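Long-range contacts in glucokinase (Leishmania braziliensis MHOM/BR/75/M2904, PDB 6EDI), which probably catalyses the ATP-dependent phosphorylation of D-glucose to glucose 6-phosphate: residues A[36-41]-A[106-110]; A[159-163]-A[229-233]; A[183-187]-A[386-390]; A[284-288]-A[302-308]; A[323-327]-A[356-360]. All coordinates share one frame; numbering follows the deposited sequence.

Contacts 1 and 4 lie on opposite sides of the chain's centre, their centres about 47 Å apart. Contact 1 belongs to the N-terminal sheet. Contact 2 sets the helix that follows that sheet's strand 152-156 against strand 227-233, outermost in the second sheet within this chain. Contact 3 reaches the same second sheet, its centre about 21 Å from that of contact 2. Contacts 4 and 5 are helical and touch: Leu284 N packs against Leu326 CD1 at 3.5 Å. Contact 5 is nested inside the loop closed by contact 3, nearest atoms about 8 Å apart. In this family glucose and ATP probably bind in the interdomain cleft, open here; none of the contacts includes a ligand.

Contact 1: A[36-41]-A[106-110]; sequences WSSGPI and FLRRV
Arg109 turns into the 36-41 loop because its chain bends at chi3 (-69°), with CG beside the backbone N. This carries the guanidinium into the curve of residues 36-39, where backbone carbonyls meet it at its edge and over one face. Arg109 NH2 donates to Trp36 O at 2.8 Å, in the carbonyl plane and close to the guanidinium plane. Arg109 NH1 donates to Gly39 O at 2.9 Å, on a lone pair of that oxygen, with a bent N-H...O angle of 146°. A weak bond also runs from Arg109 NH1 to Trp36 O at 3.1 Å, so one carbonyl takes both terminal nitrogens. Ser37 O lies 3.3 Å above the middle of the Arg109 guanidinium face. Arg109 NE is hydrogen-bonded to Ser105 O, which helps to fix the rotation of the group.

A chi1 of -169° swings the Phe106 ring out to Ile41. Phe106 CE1 meets Ile41 CD1 at 3.8 Å, and the side chains cross at about a right angle. Phe56 of strand 51-58 adds an edge-to-face contact to Phe106.

On the backbone, Ile41 N donates to Arg109 O at 2.7 Å. Ile41 and Val110 form a parallel beta bridge, their CA atoms 4.5 Å apart. Here strands 41-48 and 110-117 begin their parallel pairing in the N-terminal mixed sheet of the actin-like ATPase fold.

Contact 2: A[159-163]-A[229-233]; sequences EAGAY and IVLAL
Helix 159-163 runs roughly antiparallel to strand 229-233, meeting it through Glu159, Ala162 and Tyr163; the axes come within 8.0 Å, at 148° between their N-to-C directions. This is helix-on-sheet packing in an alpha/beta fold. Helix 157-170 follows a strand of the N-terminal sheet and lies here against the outermost strand, within this chain, of the second sheet.

Val230 has the largest share of the contact. At its chi1 of 173° the two methyls point different ways, CG1 toward Glu159 and CG2 over the Tyr163 ring, and both touch Ala162 CB. Val230 CG1 packs on Ala162 CB at 3.8 Å and on Glu159 CG at 3.7 Å. Val230 CG2 makes a CH-pi contact almost straight above the centre of the Tyr163 ring, 3.4 Å from the centroid.

The carboxylate of Glu159 is held by its own chain: OE1 accepts a hydrogen bond from Asn156 N. Strand 229-233 also faces the dimer partner. Ala232 O accepts a hydrogen bond from Arg204 of the second subunit, and Ile229 packs on Val222 of that subunit.

Across the helix-strand contact the polar link is one nearly straight bond, in which Val230 N donates to Tyr163 OH at 3.1 Å with an N-H...O angle of 171°.

Contact 3: A[183-187]-A[386-390]; sequences KGTQW and SRTTF
Gly184 N donates to Thr389 OG1 at 2.9 Å, in a nearly straight bond (169°). With chi1 at -65°, that hydroxyl stands anti to the carbonyl carbon of Thr389 and faces Gly184. Thr185 N donates to Ser386 O, also at 2.9 Å, in the carbonyl plane and on a lone pair. The Thr185 side chain adds a weak bond from OG1 to Ser386 O at 3.3 Å, so this carbonyl is held twice by one residue. Gln186 N gives another weak bond, to Arg387 O at 3.3 Å.

Residues 184-187 form a type I beta turn shortly after strand 178-182. That strand pairs antiparallel with strand 389-393 in the second mixed sheet, so the bonds tie the turn to the entry of its neighbour strand.

Farther out, a water bridges the side chains of Gln186 and Arg387. It accepts from Arg387 NH1 at 2.8 Å and donates to Gln186 OE1 at 3.1 Å. Nearer the backbone, Gln186 CB rests on Arg387 CB at 3.8 Å, and the chains cross with amide and guanidinium planes turned 63° to each other. Gly184 CA makes a C-H...O contact with Arg387 O at 3.4 Å. The CB of Trp187 packs beside the Thr389 hydroxyl, while its indole NE1 is bonded to Lys194 O.

Contact 4: A[284-288]-A[302-308]; sequences LEFNY and KSAPEVA
The ring of Tyr288 is met obliquely by Val307 CG2, which is 3.6 Å from Tyr288 CG, and by Lys302 CB. The trans chi1 of Tyr288 (-173°) extends the ring toward helix 304-308. Lys302 bends at chi2 and chi4, and its chain crosses the ring obliquely, ending near the hydroxyl. There Lys302 NZ makes a weak hydrogen bond to Tyr288 OH at 3.4 Å. The stronger partner of that hydroxyl is Asp316 OD2.

Two carboxylates meet the start of the second helix. Glu285 is extended beyond CG, and its OE2 accepts from Ala304 N at 2.7 Å on the anti side, a little out of the carboxylate plane. Glu306 OE2 takes two bonds from Ser303: the backbone N at 2.9 Å, from far above the plane (78°), and OG at 2.7 Å, on the anti side. Ser303 is the N-cap residue, but its own side chain makes no capping bond, so a full capping box is not formed. The positive end of the helix dipole would probably stabilise the negative charge of both carboxylates.

Apolar side chains meet between the two helices. Leu284 CD1 and Val307 CG1 meet tip to tip at 3.8 Å. Leu284 CD2 packs on Ala304 CB at 4.0 Å.

Helix 317-341 packs against Leu284 and Tyr288 as well. Helices 284-288 and 304-308 cross at 58° with their axes 9.1 Å apart, a helix-helix packing in the alpha-helical part of this actin-like kinase fold.

Contact 5: A[323-327]-A[356-360]; sequences VDRLY and NSFYF
Residues 323-327, part of the long helix 317-341, face a short, weakly bonded helix at 357-360; the nearest CA atoms, those of Val323 and Tyr359, are 8.1 Å apart. Asn356 is the first residue to leave helical angles after the preceding helix.

A chi1 of 178° carries the Tyr359 ring away from its own backbone N and across to the long helix. Tyr359 OH donates to Asp324 OD1 at 2.5 Å, using the anti lone pair of that oxygen. A long, weak ion pair joins the same oxygen to Lys328. The side chains of Val323 and Tyr359 run past each other in opposite directions, with Val323 CG1 3.7 Å from Tyr359 CD1.

Tyr327, Tyr359 and Phe360 form an aromatic cluster between the helices, and Leu369 of helix 363-373 packs against all three. Phe360 points its edge at the face of Tyr327, with planes at 52° and centroids 4.8 Å apart. Phe360 CZ sits over the ring centre, 3.6 Å above the Tyr327 plane. The two tyrosines meet obliquely, planes at 36°, and Tyr327 CD2 is 3.5 Å from Tyr359 CD2.

Asn356 ND2 approaches Tyr327 OH near the ring plane as a donor. The modelled separation of 2.5 Å between ND2 and OH is very short, so its exact length is doubtful.

Contact 1: A[36-41]-A[106-110]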
# COMPACT_ATOMS: atom_id res chain seq x y z
N TRP A 36 14.90 -1.27 33.54
CA TRP A 36 13.51 -0.84 33.61
C TRP A 36 13.32 0.52 34.31
O TRP A 36 12.29 1.17 34.12
CB TRP A 36 12.65 -1.90 34.30
CG TRP A 36 12.58 -3.16 33.50
CD1 TRP A 36 13.13 -4.38 33.80
CD2 TRP A 36 11.96 -3.30 32.22
NE1 TRP A 36 12.87 -5.27 32.78
CE2 TRP A 36 12.16 -4.63 31.80
CE3 TRP A 36 11.25 -2.43 31.39
CZ2 TRP A 36 11.66 -5.10 30.58
CZ3 TRP A 36 10.77 -2.89 30.19
CH2 TRP A 36 10.96 -4.22 29.79
N SER A 37 14.28 0.92 35.14
CA SER A 37 14.15 2.18 35.89
C SER A 37 14.26 3.43 35.02
O SER A 37 13.85 4.52 35.45
CB SER A 37 15.18 2.25 37.02
OG SER A 37 15.09 1.11 37.85
N SER A 38 14.80 3.31 33.81
CA SER A 38 14.96 4.48 32.95
C SER A 38 14.61 4.24 31.48
O SER A 38 14.55 3.10 31.01
CB SER A 38 16.38 5.02 33.05
OG SER A 38 17.28 4.18 32.37
N GLY A 39 14.38 5.33 30.76
CA GLY A 39 14.03 5.24 29.34
C GLY A 39 12.55 5.10 29.08
O GLY A 39 11.77 4.82 29.99
N PRO A 40 12.15 5.28 27.81
CA PRO A 40 10.75 5.13 27.42
C PRO A 40 10.31 3.69 27.66
O PRO A 40 11.13 2.78 27.56
CB PRO A 40 10.76 5.40 25.91
CG PRO A 40 12.14 5.95 25.59
CD PRO A 40 13.04 5.38 26.64
N ILE A 41 9.04 3.49 27.96
CA ILE A 41 8.50 2.15 28.08
C ILE A 41 7.42 1.97 27.02
O ILE A 41 6.51 2.79 26.90
CB ILE A 41 7.89 1.91 29.47
CG1 ILE A 41 8.95 2.04 30.56
CG2 ILE A 41 7.22 0.53 29.52
CD1 ILE A 41 10.02 0.96 30.52
N PHE A 106 7.18 4.57 36.90
CA PHE A 106 7.14 3.68 35.74
C PHE A 106 6.16 4.16 34.67
O PHE A 106 6.52 4.36 33.50
CB PHE A 106 6.76 2.27 36.19
CG PHE A 106 6.96 1.22 35.13
CD1 PHE A 106 8.24 0.85 34.73
CD2 PHE A 106 5.87 0.60 34.54
CE1 PHE A 106 8.43 -0.12 33.76
CE2 PHE A 106 6.05 -0.38 33.57
CZ PHE A 106 7.34 -0.73 33.17
N LEU A 107 4.91 4.35 35.07
CA LEU A 107 3.83 4.65 34.14
C LEU A 107 4.03 5.99 33.43
O LEU A 107 3.53 6.19 32.34
CB LEU A 107 2.47 4.61 34.85
CG LEU A 107 1.97 3.27 35.36
CD1 LEU A 107 0.64 3.43 36.10
CD2 LEU A 107 1.83 2.25 34.22
N ARG A 108 4.76 6.90 34.05
CA ARG A 108 4.98 8.21 33.42
C ARG A 108 5.89 8.09 32.21
O ARG A 108 5.96 9.01 31.40
CB ARG A 108 5.57 9.22 34.40
CG ARG A 108 4.71 9.50 35.60
CD ARG A 108 3.24 9.70 35.26
NE ARG A 108 2.48 10.02 36.47
CZ ARG A 108 2.09 9.11 37.35
NH1 ARG A 108 2.37 7.83 37.13
NH2 ARG A 108 1.42 9.47 38.44
N ARG A 109 6.61 6.98 32.10
CA ARG A 109 7.52 6.78 30.98
C ARG A 109 6.92 5.93 29.87
O ARG A 109 7.59 5.63 28.89
CB ARG A 109 8.87 6.21 31.45
CG ARG A 109 9.68 7.20 32.30
CD ARG A 109 10.94 6.56 32.83
NE ARG A 109 10.65 5.54 33.84
CZ ARG A 109 10.98 4.26 33.74
NH1 ARG A 109 11.62 3.81 32.67
NH2 ARG A 109 10.67 3.42 34.72
N VAL A 110 5.64 5.59 30.01
CA VAL A 110 4.94 4.80 28.98
C VAL A 110 4.80 5.67 27.74
O VAL A 110 4.09 6.67 27.75
CB VAL A 110 3.54 4.31 29.44
CG1 VAL A 110 2.82 3.59 28.30
CG2 VAL A 110 3.66 3.38 30.63

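Contact 2: A[159-163]-A[229-233]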
# COMPACT_ATOMS: atom_id res chain seq x y z
N GLU A 159 0.87 -6.46 10.63
CA GLU A 159 1.27 -5.07 10.82
C GLU A 159 2.25 -5.02 11.98
O GLU A 159 3.35 -4.45 11.89
CB GLU A 159 0.03 -4.21 11.08
CG GLU A 159 0.32 -2.75 11.42
CD GLU A 159 -0.94 -2.00 11.79
OE1 GLU A 159 -1.99 -2.66 11.94
OE2 GLU A 159 -0.87 -0.76 11.93
N ALA A 160 1.88 -5.68 13.08
CA ALA A 160 2.76 -5.75 14.23
C ALA A 160 4.06 -6.46 13.88
O ALA A 160 5.12 -6.06 14.34
CB ALA A 160 2.07 -6.39 15.42
N GLY A 161 4.00 -7.49 13.05
CA GLY A 161 5.20 -8.23 12.66
C GLY A 161 6.19 -7.36 11.89
O GLY A 161 7.42 -7.40 12.12
N ALA A 162 5.65 -6.57 10.98
CA ALA A 162 6.44 -5.61 10.22
C ALA A 162 7.09 -4.58 11.14
O ALA A 162 8.28 -4.25 10.96
CB ALA A 162 5.58 -4.95 9.17
N TYR A 163 6.35 -4.07 12.11
CA TYR A 163 6.97 -3.17 13.09
C TYR A 163 8.10 -3.87 13.85
O TYR A 163 9.08 -3.24 14.26
CB TYR A 163 5.93 -2.58 14.05
CG TYR A 163 5.18 -1.38 13.52
CD1 TYR A 163 5.85 -0.19 13.27
CD2 TYR A 163 3.81 -1.43 13.30
CE1 TYR A 163 5.17 0.92 12.77
CE2 TYR A 163 3.12 -0.32 12.81
CZ TYR A 163 3.82 0.85 12.54
OH TYR A 163 3.16 1.96 12.05
N ILE A 229 5.88 4.07 8.45
CA ILE A 229 4.55 3.70 8.91
C ILE A 229 4.23 2.37 8.26
O ILE A 229 4.59 2.13 7.12
CB ILE A 229 3.48 4.78 8.56
CG1 ILE A 229 2.09 4.36 9.08
CG2 ILE A 229 3.45 5.09 7.05
CD1 ILE A 229 1.09 5.51 9.15
N VAL A 230 3.60 1.48 9.01
CA VAL A 230 3.23 0.19 8.46
C VAL A 230 1.77 0.18 8.03
O VAL A 230 0.90 0.71 8.72
CB VAL A 230 3.48 -0.97 9.44
CG1 VAL A 230 2.93 -2.28 8.87
CG2 VAL A 230 4.98 -1.09 9.75
N LEU A 231 1.51 -0.40 6.86
CA LEU A 231 0.15 -0.58 6.40
C LEU A 231 -0.10 -2.07 6.40
O LEU A 231 0.67 -2.83 5.80
CB LEU A 231 -0.04 -0.03 4.99
CG LEU A 231 -0.26 1.47 4.84
CD1 LEU A 231 1.03 2.23 5.17
CD2 LEU A 231 -0.75 1.86 3.45
N ALA A 232 -1.16 -2.47 7.10
CA ALA A 232 -1.72 -3.83 7.05
C ALA A 232 -2.24 -4.08 5.64
O ALA A 232 -2.82 -3.18 5.03
CB ALA A 232 -2.88 -3.93 8.05
N LEU A 233 -2.07 -5.29 5.12
CA LEU A 233 -2.47 -5.62 3.74
C LEU A 233 -3.16 -6.98 3.61
O LEU A 233 -3.11 -7.80 4.53
CB LEU A 233 -1.24 -5.60 2.83
CG LEU A 233 -0.48 -4.29 2.64
CD1 LEU A 233 0.77 -4.53 1.83
CD2 LEU A 233 -1.36 -3.26 1.95

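Contact 3: A[183-187]-A[386-390]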
# COMPACT_ATOMS: atom_id res chain seq x y z
N LYS A 183 20.69 -9.74 -3.24
CA LYS A 183 20.82 -8.31 -3.12
C LYS A 183 20.27 -7.68 -4.39
O LYS A 183 20.58 -8.13 -5.49
CB LYS A 183 22.28 -7.95 -2.91
CG LYS A 183 22.58 -6.47 -2.85
CD LYS A 183 24.08 -6.25 -2.70
CE LYS A 183 24.44 -4.85 -3.11
NZ LYS A 183 25.87 -4.50 -2.81
N GLY A 184 19.44 -6.66 -4.24
CA GLY A 184 18.88 -5.97 -5.39
C GLY A 184 19.83 -4.94 -5.97
O GLY A 184 20.73 -4.46 -5.30
N THR A 185 19.59 -4.58 -7.23
CA THR A 185 20.45 -3.64 -7.94
C THR A 185 20.45 -2.24 -7.35
O THR A 185 21.36 -1.45 -7.60
CB THR A 185 20.01 -3.51 -9.40
OG1 THR A 185 18.61 -3.21 -9.43
CG2 THR A 185 20.26 -4.78 -10.16
N GLN A 186 19.40 -1.92 -6.59
CA GLN A 186 19.21 -0.58 -6.07
C GLN A 186 19.68 -0.42 -4.63
O GLN A 186 19.57 0.66 -4.05
CB GLN A 186 17.72 -0.22 -6.14
CG GLN A 186 17.41 1.28 -6.10
CD GLN A 186 15.92 1.58 -6.15
OE1 GLN A 186 15.10 0.78 -5.72
NE2 GLN A 186 15.58 2.75 -6.66
N TRP A 187 20.19 -1.51 -4.04
CA TRP A 187 20.60 -1.47 -2.64
C TRP A 187 21.70 -0.44 -2.37
O TRP A 187 21.53 0.44 -1.53
CB TRP A 187 21.03 -2.86 -2.09
CG TRP A 187 21.49 -2.69 -0.67
CD1 TRP A 187 22.78 -2.62 -0.21
CD2 TRP A 187 20.65 -2.48 0.47
NE1 TRP A 187 22.79 -2.40 1.16
CE2 TRP A 187 21.49 -2.30 1.59
CE3 TRP A 187 19.26 -2.43 0.65
CZ2 TRP A 187 20.98 -2.09 2.88
CZ3 TRP A 187 18.76 -2.21 1.92
CH2 TRP A 187 19.61 -2.04 3.02
N SER A 386 14.19 -6.65 -9.97
CA SER A 386 15.55 -6.98 -9.55
C SER A 386 16.20 -5.86 -8.74
O SER A 386 17.31 -6.02 -8.22
CB SER A 386 16.42 -7.32 -10.76
OG SER A 386 16.39 -6.26 -11.69
N ARG A 387 15.52 -4.72 -8.62
CA ARG A 387 16.01 -3.63 -7.78
C ARG A 387 15.94 -3.98 -6.31
O ARG A 387 16.65 -3.39 -5.49
CB ARG A 387 15.20 -2.35 -8.03
CG ARG A 387 15.24 -1.86 -9.47
CD ARG A 387 14.36 -0.63 -9.62
NE ARG A 387 14.38 -0.07 -10.97
CZ ARG A 387 13.77 1.06 -11.31
NH1 ARG A 387 13.11 1.75 -10.39
NH2 ARG A 387 13.83 1.51 -12.56
N THR A 388 15.08 -4.94 -5.98
CA THR A 388 14.72 -5.25 -4.60
C THR A 388 15.60 -6.32 -3.95
O THR A 388 15.83 -7.39 -4.52
CB THR A 388 13.22 -5.66 -4.51
OG1 THR A 388 12.41 -4.57 -4.97
CG2 THR A 388 12.83 -6.01 -3.07
N THR A 389 16.08 -6.02 -2.75
CA THR A 389 16.86 -6.95 -1.94
C THR A 389 15.88 -7.84 -1.18
O THR A 389 15.00 -7.33 -0.48
CB THR A 389 17.76 -6.17 -0.95
OG1 THR A 389 18.73 -5.43 -1.70
CG2 THR A 389 18.46 -7.09 0.03
N PHE A 390 16.02 -9.16 -1.32
CA PHE A 390 15.14 -10.10 -0.60
C PHE A 390 15.83 -10.68 0.61
O PHE A 390 17.02 -11.00 0.56
CB PHE A 390 14.68 -11.25 -1.50
CG PHE A 390 13.44 -10.94 -2.30
CD1 PHE A 390 13.41 -9.87 -3.18
CD2 PHE A 390 12.31 -11.73 -2.18
CE1 PHE A 390 12.27 -9.59 -3.93
CE2 PHE A 390 11.18 -11.48 -2.92
CZ PHE A 390 11.15 -10.40 -3.79
O HOH W 1 12.76 1.50 -7.61

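Contact 4: A[284-288]-A[302-308]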
# COMPACT_ATOMS: atom_id res chain seq x y z
N LEU A 284 0.37 -26.53 0.17
CA LEU A 284 1.48 -27.48 0.18
C LEU A 284 0.94 -28.92 0.13
O LEU A 284 1.46 -29.78 -0.61
CB LEU A 284 2.37 -27.30 1.41
CG LEU A 284 3.50 -28.33 1.43
CD1 LEU A 284 4.37 -28.18 0.17
CD2 LEU A 284 4.33 -28.21 2.69
N GLU A 285 -0.12 -29.16 0.88
CA GLU A 285 -0.79 -30.46 0.87
C GLU A 285 -1.39 -30.78 -0.50
O GLU A 285 -1.33 -31.93 -0.96
CB GLU A 285 -1.85 -30.53 1.97
CG GLU A 285 -1.23 -30.38 3.36
CD GLU A 285 -2.23 -30.39 4.50
OE1 GLU A 285 -3.44 -30.53 4.23
OE2 GLU A 285 -1.79 -30.26 5.66
N PHE A 286 -1.94 -29.76 -1.17
CA PHE A 286 -2.45 -29.94 -2.52
C PHE A 286 -1.31 -30.21 -3.49
O PHE A 286 -1.42 -31.05 -4.40
CB PHE A 286 -3.23 -28.71 -2.98
CG PHE A 286 -3.67 -28.80 -4.41
CD1 PHE A 286 -4.83 -29.49 -4.74
CD2 PHE A 286 -2.92 -28.20 -5.42
CE1 PHE A 286 -5.24 -29.59 -6.07
CE2 PHE A 286 -3.33 -28.29 -6.74
CZ PHE A 286 -4.49 -28.99 -7.07
N ASN A 287 -0.22 -29.48 -3.32
CA ASN A 287 0.94 -29.65 -4.18
C ASN A 287 1.48 -31.07 -4.16
O ASN A 287 1.89 -31.61 -5.19
CB ASN A 287 2.02 -28.65 -3.81
CG ASN A 287 1.75 -27.27 -4.38
OD1 ASN A 287 0.68 -27.05 -4.97
ND2 ASN A 287 2.69 -26.35 -4.22
N TYR A 288 1.46 -31.67 -2.98
CA TYR A 288 1.95 -33.03 -2.82
C TYR A 288 1.13 -34.01 -3.64
O TYR A 288 1.68 -34.79 -4.42
CB TYR A 288 1.96 -33.44 -1.35
CG TYR A 288 2.62 -34.78 -1.13
CD1 TYR A 288 3.98 -34.94 -1.34
CD2 TYR A 288 1.88 -35.88 -0.72
CE1 TYR A 288 4.60 -36.17 -1.14
CE2 TYR A 288 2.49 -37.11 -0.52
CZ TYR A 288 3.85 -37.25 -0.73
OH TYR A 288 4.44 -38.48 -0.52
N LYS A 302 -1.09 -36.65 3.02
CA LYS A 302 -0.01 -36.07 3.82
C LYS A 302 -0.29 -34.63 4.23
O LYS A 302 -0.69 -33.80 3.40
CB LYS A 302 1.32 -36.14 3.05
CG LYS A 302 2.21 -37.33 3.39
CD LYS A 302 1.57 -38.65 3.04
CE LYS A 302 2.62 -39.74 2.89
NZ LYS A 302 2.54 -40.38 1.54
N SER A 303 -0.06 -34.33 5.50
CA SER A 303 -0.22 -32.97 5.99
C SER A 303 1.00 -32.13 5.62
O SER A 303 2.04 -32.67 5.24
CB SER A 303 -0.44 -32.94 7.50
OG SER A 303 0.65 -33.53 8.19
N ALA A 304 0.86 -30.82 5.71
CA ALA A 304 1.96 -29.92 5.37
C ALA A 304 3.26 -30.18 6.17
O ALA A 304 4.35 -30.18 5.57
CB ALA A 304 1.52 -28.47 5.49
N PRO A 305 3.15 -30.40 7.50
CA PRO A 305 4.36 -30.76 8.25
C PRO A 305 5.08 -31.94 7.62
O PRO A 305 6.30 -31.90 7.44
CB PRO A 305 3.80 -31.19 9.61
CG PRO A 305 2.56 -30.41 9.77
CD PRO A 305 1.98 -30.24 8.40
N GLU A 306 4.31 -32.96 7.25
CA GLU A 306 4.88 -34.21 6.74
C GLU A 306 5.60 -34.01 5.42
O GLU A 306 6.72 -34.48 5.23
CB GLU A 306 3.79 -35.25 6.52
CG GLU A 306 2.93 -35.60 7.72
CD GLU A 306 1.76 -36.49 7.32
OE1 GLU A 306 2.00 -37.53 6.67
OE2 GLU A 306 0.60 -36.14 7.64
N VAL A 307 4.92 -33.33 4.49
CA VAL A 307 5.49 -33.07 3.18
C VAL A 307 6.83 -32.36 3.34
O VAL A 307 7.84 -32.76 2.77
CB VAL A 307 4.52 -32.24 2.29
CG1 VAL A 307 5.19 -31.84 0.98
CG2 VAL A 307 3.24 -33.03 2.01
N ALA A 308 6.83 -31.31 4.16
CA ALA A 308 8.05 -30.54 4.41
C ALA A 308 9.16 -31.38 5.02
O ALA A 308 10.33 -31.27 4.63
CB ALA A 308 7.74 -29.32 5.28

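Contact 5: A[323-327]-A[356-360]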
# COMPACT_ATOMS: atom_id res chain seq x y z
N VAL A 323 7.18 -28.73 -2.36
CA VAL A 323 7.82 -27.61 -1.68
C VAL A 323 8.36 -26.59 -2.67
O VAL A 323 8.20 -25.38 -2.49
CB VAL A 323 8.97 -28.08 -0.76
CG1 VAL A 323 9.80 -26.90 -0.27
CG2 VAL A 323 8.41 -28.82 0.41
N ASP A 324 9.00 -27.09 -3.72
CA ASP A 324 9.56 -26.22 -4.75
C ASP A 324 8.45 -25.38 -5.39
O ASP A 324 8.61 -24.17 -5.54
CB ASP A 324 10.29 -27.04 -5.82
CG ASP A 324 10.97 -26.18 -6.87
OD1 ASP A 324 11.74 -25.25 -6.51
OD2 ASP A 324 10.73 -26.43 -8.07
N ARG A 325 7.34 -26.02 -5.76
CA ARG A 325 6.21 -25.29 -6.32
C ARG A 325 5.63 -24.28 -5.33
O ARG A 325 5.22 -23.18 -5.71
CB ARG A 325 5.11 -26.23 -6.84
CG ARG A 325 4.05 -25.50 -7.67
CD ARG A 325 2.84 -26.33 -8.05
NE ARG A 325 3.17 -27.50 -8.87
CZ ARG A 325 3.38 -27.47 -10.18
NH1 ARG A 325 3.31 -26.32 -10.85
NH2 ARG A 325 3.68 -28.58 -10.82
N LEU A 326 5.62 -24.66 -4.05
CA LEU A 326 5.11 -23.79 -2.99
C LEU A 326 5.85 -22.46 -2.98
O LEU A 326 5.23 -21.40 -3.06
CB LEU A 326 5.25 -24.46 -1.61
CG LEU A 326 4.36 -23.85 -0.51
CD1 LEU A 326 2.90 -24.26 -0.69
CD2 LEU A 326 4.83 -24.19 0.90
N TYR A 327 7.17 -22.52 -2.89
CA TYR A 327 7.97 -21.31 -2.86
C TYR A 327 8.11 -20.60 -4.21
O TYR A 327 8.31 -19.39 -4.27
CB TYR A 327 9.32 -21.60 -2.22
CG TYR A 327 9.17 -21.87 -0.75
CD1 TYR A 327 8.44 -20.99 0.05
CD2 TYR A 327 9.70 -23.01 -0.17
CE1 TYR A 327 8.28 -21.23 1.40
CE2 TYR A 327 9.54 -23.26 1.18
CZ TYR A 327 8.83 -22.36 1.95
OH TYR A 327 8.67 -22.60 3.29
N ASN A 356 11.66 -24.06 7.27
CA ASN A 356 12.04 -24.56 5.96
C ASN A 356 13.35 -23.95 5.46
O ASN A 356 13.59 -23.86 4.25
CB ASN A 356 10.94 -24.31 4.94
CG ASN A 356 9.66 -25.08 5.23
OD1 ASN A 356 9.62 -25.97 6.08
ND2 ASN A 356 8.61 -24.75 4.49
N SER A 357 14.19 -23.53 6.39
CA SER A 357 15.49 -22.97 6.04
C SER A 357 16.28 -23.88 5.09
O SER A 357 16.94 -23.39 4.17
CB SER A 357 16.30 -22.69 7.29
OG SER A 357 17.48 -21.99 6.95
N PHE A 358 16.18 -25.19 5.31
CA PHE A 358 16.80 -26.20 4.46
C PHE A 358 16.58 -25.93 2.96
O PHE A 358 17.51 -26.05 2.16
CB PHE A 358 16.31 -27.61 4.83
CG PHE A 358 14.94 -27.96 4.28
CD1 PHE A 358 13.79 -27.63 4.99
CD2 PHE A 358 14.81 -28.60 3.06
CE1 PHE A 358 12.54 -27.94 4.49
CE2 PHE A 358 13.56 -28.90 2.54
CZ PHE A 358 12.42 -28.58 3.26
N TYR A 359 15.37 -25.54 2.59
CA TYR A 359 15.08 -25.27 1.18
C TYR A 359 15.92 -24.10 0.67
O TYR A 359 16.50 -24.17 -0.41
CB TYR A 359 13.58 -25.04 0.95
CG TYR A 359 13.25 -24.71 -0.49
CD1 TYR A 359 13.11 -25.72 -1.44
CD2 TYR A 359 13.09 -23.40 -0.92
CE1 TYR A 359 12.82 -25.44 -2.77
CE2 TYR A 359 12.80 -23.10 -2.26
CZ TYR A 359 12.67 -24.13 -3.18
OH TYR A 359 12.39 -23.86 -4.51
N PHE A 360 16.00 -23.04 1.46
CA PHE A 360 16.67 -21.83 0.99
C PHE A 360 18.18 -21.89 1.17
O PHE A 360 18.91 -21.04 0.63
CB PHE A 360 16.14 -20.61 1.73
CG PHE A 360 14.65 -20.45 1.67
CD1 PHE A 360 14.04 -19.81 0.59
CD2 PHE A 360 13.86 -20.88 2.72
CE1 PHE A 360 12.66 -19.65 0.56
CE2 PHE A 360 12.48 -20.72 2.69
CZ PHE A 360 11.89 -20.11 1.61